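Long-range contacts in uncharacterized protein (Pseudomonas aeruginosa PAO1, PDB 4R1D), which binds calcium and is probably a lipase of the alpha/beta hydrolase family, a type VI secretion effector (Tle4) bound by its partner Tli4: residues A[292-300]-A[460-468]; A[438-449]-A[474-484]. One frame throughout, in Å; residues are numbered along the deposited sequence.

Contacts 1 and 2 lie side by side, their centres about 12 Å apart, in a part of the chain away from the calcium site. Contact 1 is the more buried and the smaller of the two: the end of helix 289-296 meets a turn-rich loop through an arginine, a carboxylate, waters and backbone carbonyls. Contact 2, partly buried, is an antiparallel strand pair with backbone bonds and a largely apolar face, and a charged pair toward its more exposed side. Segment 460-468 belongs to the connection between strands 443-446 and 477-479. T466 OG1 and T477 OG1, 2.6 Å apart, probably hydrogen-bond across the two, and C296 of the helix packs on I478 of the strand.

Contact 1: A[292-300]-A[460-468]; sequences HHMRCGYEG and NDDENGTYN
R295 reaches from the last turn of helix 289-296 to D461 and Y467. From CB the chain first runs beside its own backbone N, then bends about CB-CG and CG-CD (chi2 -59°, chi3 -57°). NE donates to a water 2.9 Å away, which also lies within hydrogen-bonding distance of R295 O and D461 OD2. Beyond CZ, NH1 turns to the carbonyl of W375, while NH2 makes a salt bridge to D461 OD2 at 2.9 Å; the N-H...O angle is 165° and the oxygen lies in the guanidinium plane. The same NH2 gives a weak bond to Y467 OH at 3.1 Å, with the phenol ring nearly perpendicular to the guanidinium and D461 CB packed over a ring face. A second water lies close to R295 O and accepts weakly from G465 N. C296 SG rests 3.6 Å from G465 CA, and N464 ND2 donates to C296 O at 2.9 Å from above the carbonyl plane. Within the loop D461 OD1 accepts from E463 N at 2.7 Å, and D462 OD1 from N464 N and T466 N, which reach it from opposite carboxylate faces. A helix C-terminus, ended by positive-phi G297, docks on two successive Asx turns.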
loop_
_atom_site.group_PDB
_atom_site.type_symbol
_atom_site.label_atom_id
_atom_site.label_comp_id
_atom_site.label_asym_id
_atom_site.label_seq_id
_atom_site.Cartn_x
_atom_site.Cartn_y
_atom_site.Cartn_z
ATOM N N HIS A 292 12.862 -11.256 -5.688
ATOM C CA HIS A 292 12.234 -11.991 -6.779
ATOM C C HIS A 292 11.225 -11.109 -7.497
ATOM O O HIS A 292 11.249 -10.984 -8.721
ATOM C CB HIS A 292 11.505 -13.240 -6.274
ATOM C CG HIS A 292 10.637 -13.870 -7.319
ATOM N ND1 HIS A 292 9.355 -13.433 -7.579
ATOM C CD2 HIS A 292 10.885 -14.860 -8.209
ATOM C CE1 HIS A 292 8.840 -14.144 -8.568
ATOM N NE2 HIS A 292 9.749 -15.017 -8.970
ATOM N N HIS A 293 10.333 -10.493 -6.726
ATOM C CA HIS A 293 9.239 -9.733 -7.317
ATOM C C HIS A 293 9.710 -8.519 -8.109
ATOM O O HIS A 293 9.192 -8.258 -9.188
ATOM C CB HIS A 293 8.215 -9.354 -6.244
ATOM C CG HIS A 293 7.662 -10.543 -5.526
ATOM N ND1 HIS A 293 7.061 -10.465 -4.288
ATOM C CD2 HIS A 293 7.647 -11.852 -5.869
ATOM C CE1 HIS A 293 6.685 -11.674 -3.907
ATOM N NE2 HIS A 293 7.031 -12.535 -4.849
ATOM N N MET A 294 10.705 -7.804 -7.588
ATOM C CA MET A 294 11.232 -6.638 -8.268
ATOM C C MET A 294 12.004 -6.999 -9.532
ATOM O O MET A 294 12.064 -6.208 -10.465
ATOM C CB MET A 294 12.101 -5.796 -7.327
ATOM C CG MET A 294 11.290 -5.101 -6.232
ATOM S SD MET A 294 12.281 -3.983 -5.233
ATOM C CE MET A 294 12.474 -2.647 -6.415
ATOM N N ARG A 295 12.594 -8.187 -9.566
ATOM C CA ARG A 295 13.344 -8.581 -10.760
ATOM C C ARG A 295 12.530 -9.414 -11.760
ATOM O O ARG A 295 12.878 -9.460 -12.947
ATOM C CB ARG A 295 14.645 -9.313 -10.379
ATOM C CG ARG A 295 15.681 -8.450 -9.652
ATOM C CD ARG A 295 16.084 -7.261 -10.485
ATOM N NE ARG A 295 16.601 -7.671 -11.789
ATOM C CZ ARG A 295 17.879 -7.971 -12.022
ATOM N NH1 ARG A 295 18.769 -7.904 -11.044
ATOM N NH2 ARG A 295 18.270 -8.327 -13.242
ATOM N N CYS A 296 11.445 -10.048 -11.309
ATOM C CA CYS A 296 10.713 -11.001 -12.160
ATOM C C CYS A 296 9.212 -10.759 -12.294
ATOM O O CYS A 296 8.560 -11.424 -13.097
ATOM C CB CYS A 296 10.868 -12.433 -11.637
ATOM S SG CYS A 296 12.559 -12.988 -11.360
ATOM N N GLY A 297 8.661 -9.865 -11.478
ATOM C CA GLY A 297 7.215 -9.743 -11.350
ATOM C C GLY A 297 6.666 -10.734 -10.340
ATOM O O GLY A 297 7.357 -11.662 -9.924
ATOM N N TYR A 298 5.416 -10.543 -9.920
ATOM C CA TYR A 298 4.759 -11.547 -9.098
ATOM C C TYR A 298 4.403 -12.766 -9.946
ATOM O O TYR A 298 4.221 -12.650 -11.151
ATOM C CB TYR A 298 3.492 -10.976 -8.457
ATOM C CG TYR A 298 3.790 -10.064 -7.298
ATOM C CD1 TYR A 298 4.352 -8.800 -7.497
ATOM C CD2 TYR A 298 3.528 -10.469 -6.000
ATOM C CE1 TYR A 298 4.635 -7.974 -6.421
ATOM C CE2 TYR A 298 3.812 -9.653 -4.928
ATOM C CZ TYR A 298 4.360 -8.416 -5.140
ATOM O OH TYR A 298 4.648 -7.620 -4.052
ATOM N N GLU A 299 4.292 -13.921 -9.298
ATOM C CA GLU A 299 3.865 -15.147 -9.964
ATOM C C GLU A 299 2.357 -15.145 -10.215
ATOM O O GLU A 299 1.602 -14.465 -9.521
ATOM C CB GLU A 299 4.259 -16.364 -9.123
ATOM C CG GLU A 299 5.722 -16.368 -8.688
ATOM C CD GLU A 299 6.096 -17.610 -7.888
ATOM O OE1 GLU A 299 6.167 -18.704 -8.490
ATOM O OE2 GLU A 299 6.316 -17.491 -6.661
ATOM N N GLY A 300 1.924 -15.915 -11.211
ATOM C CA GLY A 300 0.528 -15.949 -11.605
ATOM C C GLY A 300 -0.401 -16.431 -10.508
ATOM O O GLY A 300 -1.577 -16.075 -10.482
ATOM N N ASN A 460 20.491 -7.267 -21.366
ATOM C CA ASN A 460 19.317 -7.070 -20.533
ATOM C C ASN A 460 18.553 -8.378 -20.338
ATOM O O ASN A 460 18.607 -9.274 -21.178
ATOM C CB ASN A 460 18.408 -6.007 -21.151
ATOM C CG ASN A 460 19.045 -4.622 -21.156
ATOM O OD1 ASN A 460 19.995 -4.356 -20.414
ATOM N ND2 ASN A 460 18.518 -3.732 -21.991
ATOM N N ASP A 461 17.859 -8.504 -19.215
ATOM C CA ASP A 461 17.056 -9.693 -18.989
ATOM C C ASP A 461 15.666 -9.499 -19.601
ATOM O O ASP A 461 15.406 -8.479 -20.247
ATOM C CB ASP A 461 17.006 -10.041 -17.497
ATOM C CG ASP A 461 16.233 -9.021 -16.674
ATOM O OD1 ASP A 461 15.383 -8.308 -17.239
ATOM O OD2 ASP A 461 16.464 -8.950 -15.453
ATOM N N ASP A 462 14.786 -10.473 -19.416
ATOM C CA ASP A 462 13.438 -10.386 -19.977
ATOM C C ASP A 462 12.438 -9.863 -18.947
ATOM O O ASP A 462 11.224 -9.969 -19.137
ATOM C CB ASP A 462 12.984 -11.747 -20.504
ATOM C CG ASP A 462 12.693 -12.737 -19.392
ATOM O OD1 ASP A 462 13.118 -12.499 -18.236
ATOM O OD2 ASP A 462 12.051 -13.764 -19.680
ATOM N N GLU A 463 12.966 -9.319 -17.854
ATOM C CA GLU A 463 12.149 -8.785 -16.763
ATOM C C GLU A 463 11.264 -9.838 -16.114
ATOM O O GLU A 463 10.364 -9.503 -15.342
ATOM C CB GLU A 463 11.318 -7.575 -17.233
ATOM C CG GLU A 463 12.186 -6.352 -17.522
ATOM C CD GLU A 463 11.397 -5.081 -17.768
ATOM O OE1 GLU A 463 10.288 -4.936 -17.205
ATOM O OE2 GLU A 463 11.895 -4.220 -18.521
ATOM N N ASN A 464 11.544 -11.112 -16.405
ATOM C CA ASN A 464 10.775 -12.219 -15.851
ATOM C C ASN A 464 11.672 -13.361 -15.332
ATOM O O ASN A 464 11.184 -14.439 -15.006
ATOM C CB ASN A 464 9.758 -12.760 -16.879
ATOM C CG ASN A 464 8.511 -11.870 -17.024
ATOM O OD1 ASN A 464 8.114 -11.512 -18.131
ATOM N ND2 ASN A 464 7.882 -11.533 -15.899
ATOM N N GLY A 465 12.977 -13.119 -15.248
ATOM C CA GLY A 465 13.849 -14.048 -14.553
ATOM C C GLY A 465 15.013 -14.610 -15.354
ATOM O O GLY A 465 15.802 -15.380 -14.816
ATOM N N THR A 466 15.139 -14.239 -16.622
ATOM C CA THR A 466 16.256 -14.780 -17.404
ATOM C C THR A 466 16.929 -13.797 -18.355
ATOM O O THR A 466 16.287 -12.902 -18.919
ATOM C CB THR A 466 15.852 -16.067 -18.176
ATOM O OG1 THR A 466 17.035 -16.781 -18.574
ATOM C CG2 THR A 466 15.003 -15.722 -19.405
ATOM N N TYR A 467 18.243 -13.975 -18.503
ATOM C CA TYR A 467 19.042 -13.272 -19.498
ATOM C C TYR A 467 19.149 -14.078 -20.805
ATOM O O TYR A 467 19.661 -13.583 -21.803
ATOM C CB TYR A 467 20.444 -12.983 -18.943
ATOM C CG TYR A 467 20.479 -11.820 -17.976
ATOM C CD1 TYR A 467 20.768 -10.540 -18.417
ATOM C CD2 TYR A 467 20.203 -12.002 -16.632
ATOM C CE1 TYR A 467 20.788 -9.465 -17.544
ATOM C CE2 TYR A 467 20.230 -10.930 -15.741
ATOM C CZ TYR A 467 20.512 -9.673 -16.203
ATOM O OH TYR A 467 20.528 -8.615 -15.323
ATOM N N ASN A 468 18.688 -15.324 -20.788
ATOM C CA ASN A 468 18.646 -16.121 -22.017
ATOM C C ASN A 468 17.662 -15.507 -22.988
ATOM O O ASN A 468 16.583 -15.071 -22.594
ATOM C CB ASN A 468 18.235 -17.561 -21.728
ATOM C CG ASN A 468 19.284 -18.314 -20.957
ATOM O OD1 ASN A 468 20.471 -18.115 -21.170
ATOM N ND2 ASN A 468 18.853 -19.186 -20.058
HETATM O O HOH W 1 14.763 -7.525 -14.009
HETATM O O HOH W 2 14.583 -10.972 -14.542
#

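Contact 2: A[438-449]-A[474-484]; sequences HSWRDLIWKGDP and GLPTIVQGPLE
An antiparallel strand pair, 443-446 with 477-479, forms one side of a four-stranded mixed sheet; strand 339-342 flanks 443-446 on its other side. K446 and T477 are a hydrogen-bonded pair, with K446 N to T477 O at 2.8 Å nearly straight and the return bond more bent. W445 and I478 form the non-hydrogen-bonded pair, on the face turned to helix 289-296. I478 CG1 sits over the centre of the six-membered ring of W445, 3.5 Å from its centroid, a CH-pi contact; CD1 continues to CZ2. P476 C lies at the edge of the same indole, near its plane, with P476 CB 3.7 Å from W445 CE3, and I478 CG2 touches W440 CZ3. On the other face I444 CG2 packs on V479 CG2, and K446 passes V479 to end in a weak salt bridge, NZ to E484 OE2 at 3.4 Å. Beside I444 a water bridges D442 O, I444 N and V479 O. D442 OD1 pairs with R333, leaving OD2 to take L483 N at 2.9 Å. With CG anti to its backbone N (chi1 -165°) and the chain extended beyond, Q480 crosses H438, its amide stacked within 12° of the imidazole plane and CG 3.5 Å from the H438 ring centroid.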
loop_
_atom_site.group_PDB
_atom_site.type_symbol
_atom_site.label_atom_id
_atom_site.label_comp_id
_atom_site.label_asym_id
_atom_site.label_seq_id
_atom_site.Cartn_x
_atom_site.Cartn_y
_atom_site.Cartn_z
ATOM N N HIS A 438 8.860 -23.052 -0.811
ATOM C CA HIS A 438 10.246 -22.607 -0.966
ATOM C C HIS A 438 10.444 -21.139 -0.602
ATOM O O HIS A 438 11.509 -20.756 -0.107
ATOM C CB HIS A 438 10.791 -22.925 -2.369
ATOM C CG HIS A 438 10.390 -21.945 -3.429
ATOM N ND1 HIS A 438 9.187 -22.020 -4.098
ATOM C CD2 HIS A 438 11.051 -20.887 -3.961
ATOM C CE1 HIS A 438 9.115 -21.040 -4.983
ATOM N NE2 HIS A 438 10.233 -20.338 -4.918
ATOM N N SER A 439 9.419 -20.328 -0.863
ATOM C CA SER A 439 9.368 -18.944 -0.396
ATOM C C SER A 439 10.522 -18.075 -0.908
ATOM O O SER A 439 10.857 -17.069 -0.282
ATOM C CB SER A 439 9.359 -18.909 1.135
ATOM O OG SER A 439 8.359 -19.756 1.688
ATOM N N TRP A 440 11.116 -18.456 -2.036
ATOM C CA TRP A 440 12.287 -17.757 -2.575
ATOM C C TRP A 440 13.360 -17.546 -1.514
ATOM O O TRP A 440 14.096 -16.551 -1.535
ATOM C CB TRP A 440 11.869 -16.421 -3.219
ATOM C CG TRP A 440 10.935 -16.664 -4.347
ATOM C CD1 TRP A 440 9.592 -16.429 -4.369
ATOM C CD2 TRP A 440 11.262 -17.264 -5.605
ATOM N NE1 TRP A 440 9.063 -16.828 -5.578
ATOM C CE2 TRP A 440 10.071 -17.343 -6.353
ATOM C CE3 TRP A 440 12.450 -17.732 -6.175
ATOM C CZ2 TRP A 440 10.032 -17.874 -7.639
ATOM C CZ3 TRP A 440 12.415 -18.257 -7.450
ATOM C CH2 TRP A 440 11.214 -18.328 -8.171
ATOM N N ARG A 441 13.467 -18.507 -0.605
ATOM C CA ARG A 441 14.348 -18.363 0.545
ATOM C C ARG A 441 15.815 -18.286 0.110
ATOM O O ARG A 441 16.587 -17.491 0.643
ATOM C CB ARG A 441 14.115 -19.508 1.526
ATOM C CG ARG A 441 14.905 -19.379 2.815
ATOM C CD ARG A 441 16.229 -20.174 2.762
ATOM N NE ARG A 441 16.956 -19.998 4.007
ATOM C CZ ARG A 441 17.719 -20.922 4.593
ATOM N NH1 ARG A 441 17.876 -22.124 4.050
ATOM N NH2 ARG A 441 18.310 -20.631 5.738
ATOM N N ASP A 442 16.199 -19.131 -0.841
ATOM C CA ASP A 442 17.483 -18.971 -1.511
ATOM C C ASP A 442 17.192 -18.376 -2.861
ATOM O O ASP A 442 16.496 -18.985 -3.674
ATOM C CB ASP A 442 18.203 -20.312 -1.698
ATOM C CG ASP A 442 18.645 -20.921 -0.389
ATOM O OD1 ASP A 442 18.891 -20.157 0.565
ATOM O OD2 ASP A 442 18.753 -22.163 -0.304
ATOM N N LEU A 443 17.700 -17.174 -3.095
ATOM C CA LEU A 443 17.453 -16.498 -4.342
ATOM C C LEU A 443 18.655 -16.831 -5.208
ATOM O O LEU A 443 19.756 -16.359 -4.946
ATOM C CB LEU A 443 17.343 -14.995 -4.110
ATOM C CG LEU A 443 16.583 -14.176 -5.156
ATOM C CD1 LEU A 443 17.101 -14.481 -6.552
ATOM C CD2 LEU A 443 15.103 -14.467 -5.065
ATOM N N ILE A 444 18.439 -17.650 -6.231
ATOM C CA ILE A 444 19.546 -18.188 -7.021
ATOM C C ILE A 444 19.509 -17.771 -8.482
ATOM O O ILE A 444 18.526 -17.995 -9.176
ATOM C CB ILE A 444 19.548 -19.726 -6.980
ATOM C CG1 ILE A 444 19.665 -20.227 -5.539
ATOM C CG2 ILE A 444 20.679 -20.278 -7.855
ATOM C CD1 ILE A 444 19.042 -21.622 -5.337
ATOM N N TRP A 445 20.599 -17.161 -8.944
ATOM C CA TRP A 445 20.791 -16.900 -10.359
ATOM C C TRP A 445 21.721 -18.001 -10.830
ATOM O O TRP A 445 22.869 -18.070 -10.389
ATOM C CB TRP A 445 21.518 -15.578 -10.568
ATOM C CG TRP A 445 20.688 -14.326 -10.498
ATOM C CD1 TRP A 445 20.646 -13.424 -9.465
ATOM C CD2 TRP A 445 19.842 -13.800 -11.523
ATOM N NE1 TRP A 445 19.811 -12.379 -9.783
ATOM C CE2 TRP A 445 19.304 -12.587 -11.039
ATOM C CE3 TRP A 445 19.483 -14.235 -12.802
ATOM C CZ2 TRP A 445 18.422 -11.810 -11.788
ATOM C CZ3 TRP A 445 18.608 -13.461 -13.545
ATOM C CH2 TRP A 445 18.078 -12.267 -13.030
ATOM N N LYS A 446 21.232 -18.861 -11.710
ATOM C CA LYS A 446 22.034 -19.979 -12.189
ATOM C C LYS A 446 22.412 -19.752 -13.646
ATOM O O LYS A 446 21.552 -19.493 -14.485
ATOM C CB LYS A 446 21.250 -21.280 -12.024
ATOM C CG LYS A 446 22.000 -22.516 -12.462
ATOM C CD LYS A 446 21.118 -23.746 -12.382
ATOM C CE LYS A 446 21.073 -24.306 -10.977
ATOM N NZ LYS A 446 20.576 -25.715 -10.974
ATOM N N GLY A 447 23.707 -19.821 -13.948
ATOM C CA GLY A 447 24.176 -19.568 -15.298
ATOM C C GLY A 447 25.531 -18.884 -15.313
ATOM O O GLY A 447 26.161 -18.735 -14.271
ATOM N N ASP A 448 25.971 -18.461 -16.492
ATOM C CA ASP A 448 27.300 -17.876 -16.659
ATOM C C ASP A 448 27.231 -16.357 -16.815
ATOM O O ASP A 448 26.770 -15.860 -17.833
ATOM C CB ASP A 448 27.995 -18.503 -17.873
ATOM C CG ASP A 448 29.312 -17.835 -18.199
ATOM O OD1 ASP A 448 29.928 -17.260 -17.280
ATOM O OD2 ASP A 448 29.731 -17.890 -19.374
ATOM N N PRO A 449 27.682 -15.616 -15.789
ATOM C CA PRO A 449 27.636 -14.148 -15.771
ATOM C C PRO A 449 28.683 -13.504 -16.671
ATOM O O PRO A 449 28.633 -12.296 -16.878
ATOM C CB PRO A 449 27.938 -13.798 -14.312
ATOM C CG PRO A 449 27.826 -15.077 -13.551
ATOM C CD PRO A 449 28.111 -16.176 -14.498
ATOM N N GLY A 474 22.607 -20.161 -22.026
ATOM C CA GLY A 474 23.359 -20.538 -20.834
ATOM C C GLY A 474 23.604 -19.424 -19.815
ATOM O O GLY A 474 24.465 -19.537 -18.930
ATOM N N LEU A 475 22.834 -18.348 -19.931
ATOM C CA LEU A 475 23.040 -17.161 -19.113
ATOM C C LEU A 475 22.254 -17.195 -17.792
ATOM O O LEU A 475 21.379 -18.049 -17.606
ATOM C CB LEU A 475 22.695 -15.919 -19.922
ATOM C CG LEU A 475 23.420 -15.805 -21.253
ATOM C CD1 LEU A 475 22.977 -14.554 -21.965
ATOM C CD2 LEU A 475 24.931 -15.818 -21.035
ATOM N N PRO A 476 22.574 -16.273 -16.864
ATOM C CA PRO A 476 21.945 -16.323 -15.539
ATOM C C PRO A 476 20.421 -16.325 -15.589
ATOM O O PRO A 476 19.802 -15.535 -16.316
ATOM C CB PRO A 476 22.466 -15.052 -14.852
ATOM C CG PRO A 476 23.836 -14.856 -15.473
ATOM C CD PRO A 476 23.604 -15.215 -16.934
ATOM N N THR A 477 19.845 -17.222 -14.798
ATOM C CA THR A 477 18.406 -17.397 -14.721
ATOM C C THR A 477 18.009 -17.640 -13.280
ATOM O O THR A 477 18.592 -18.473 -12.580
ATOM C CB THR A 477 17.962 -18.613 -15.559
ATOM O OG1 THR A 477 18.310 -18.400 -16.936
ATOM C CG2 THR A 477 16.455 -18.831 -15.438
ATOM N N ILE A 478 16.997 -16.919 -12.816
ATOM C CA ILE A 478 16.514 -17.173 -11.470
ATOM C C ILE A 478 15.804 -18.518 -11.421
ATOM O O ILE A 478 14.882 -18.778 -12.197
ATOM C CB ILE A 478 15.622 -16.027 -10.964
ATOM C CG1 ILE A 478 16.516 -14.842 -10.567
ATOM C CG2 ILE A 478 14.784 -16.494 -9.781
ATOM C CD1 ILE A 478 15.785 -13.549 -10.199
ATOM N N VAL A 479 16.265 -19.390 -10.532
ATOM C CA VAL A 479 15.682 -20.712 -10.402
ATOM C C VAL A 479 15.308 -20.984 -8.953
ATOM O O VAL A 479 15.933 -20.473 -8.023
ATOM C CB VAL A 479 16.663 -21.798 -10.861
ATOM C CG1 VAL A 479 16.964 -21.648 -12.343
ATOM C CG2 VAL A 479 17.945 -21.730 -10.041
ATOM N N GLN A 480 14.277 -21.800 -8.776
ATOM C CA GLN A 480 13.797 -22.179 -7.463
ATOM C C GLN A 480 14.897 -22.874 -6.662
ATOM O O GLN A 480 15.626 -23.716 -7.199
ATOM C CB GLN A 480 12.598 -23.111 -7.640
ATOM C CG GLN A 480 11.749 -23.321 -6.413
ATOM C CD GLN A 480 10.540 -24.182 -6.716
ATOM O OE1 GLN A 480 9.672 -23.797 -7.501
ATOM N NE2 GLN A 480 10.487 -25.362 -6.111
ATOM N N GLY A 481 15.015 -22.515 -5.383
ATOM C CA GLY A 481 15.934 -23.176 -4.474
ATOM C C GLY A 481 15.362 -24.497 -4.001
ATOM O O GLY A 481 14.348 -24.947 -4.531
ATOM N N PRO A 482 15.986 -25.117 -2.982
ATOM C CA PRO A 482 17.124 -24.598 -2.216
ATOM C C PRO A 482 18.472 -24.819 -2.892
ATOM O O PRO A 482 18.593 -25.620 -3.821
ATOM C CB PRO A 482 17.062 -25.415 -0.923
ATOM C CG PRO A 482 16.505 -26.719 -1.353
ATOM C CD PRO A 482 15.503 -26.398 -2.437
ATOM N N LEU A 483 19.481 -24.103 -2.403
ATOM C CA LEU A 483 20.839 -24.200 -2.912
ATOM C C LEU A 483 21.334 -25.648 -2.853
ATOM O O LEU A 483 21.019 -26.390 -1.921
ATOM C CB LEU A 483 21.758 -23.294 -2.090
ATOM C CG LEU A 483 23.102 -22.842 -2.655
ATOM C CD1 LEU A 483 22.899 -22.061 -3.932
ATOM C CD2 LEU A 483 23.831 -21.989 -1.620
ATOM N N GLU A 484 22.115 -26.036 -3.857
ATOM C CA GLU A 484 22.602 -27.407 -3.991
ATOM C C GLU A 484 23.422 -27.841 -2.775
ATOM O O GLU A 484 23.147 -28.874 -2.160
ATOM C CB GLU A 484 23.426 -27.545 -5.274
ATOM C CG GLU A 484 22.615 -27.398 -6.568
ATOM C CD GLU A 484 22.025 -26.001 -6.778
ATOM O OE1 GLU A 484 22.520 -25.024 -6.164
ATOM O OE2 GLU A 484 21.058 -25.880 -7.570
HETATM O O HOH W 3 15.585 -18.603 -6.151
#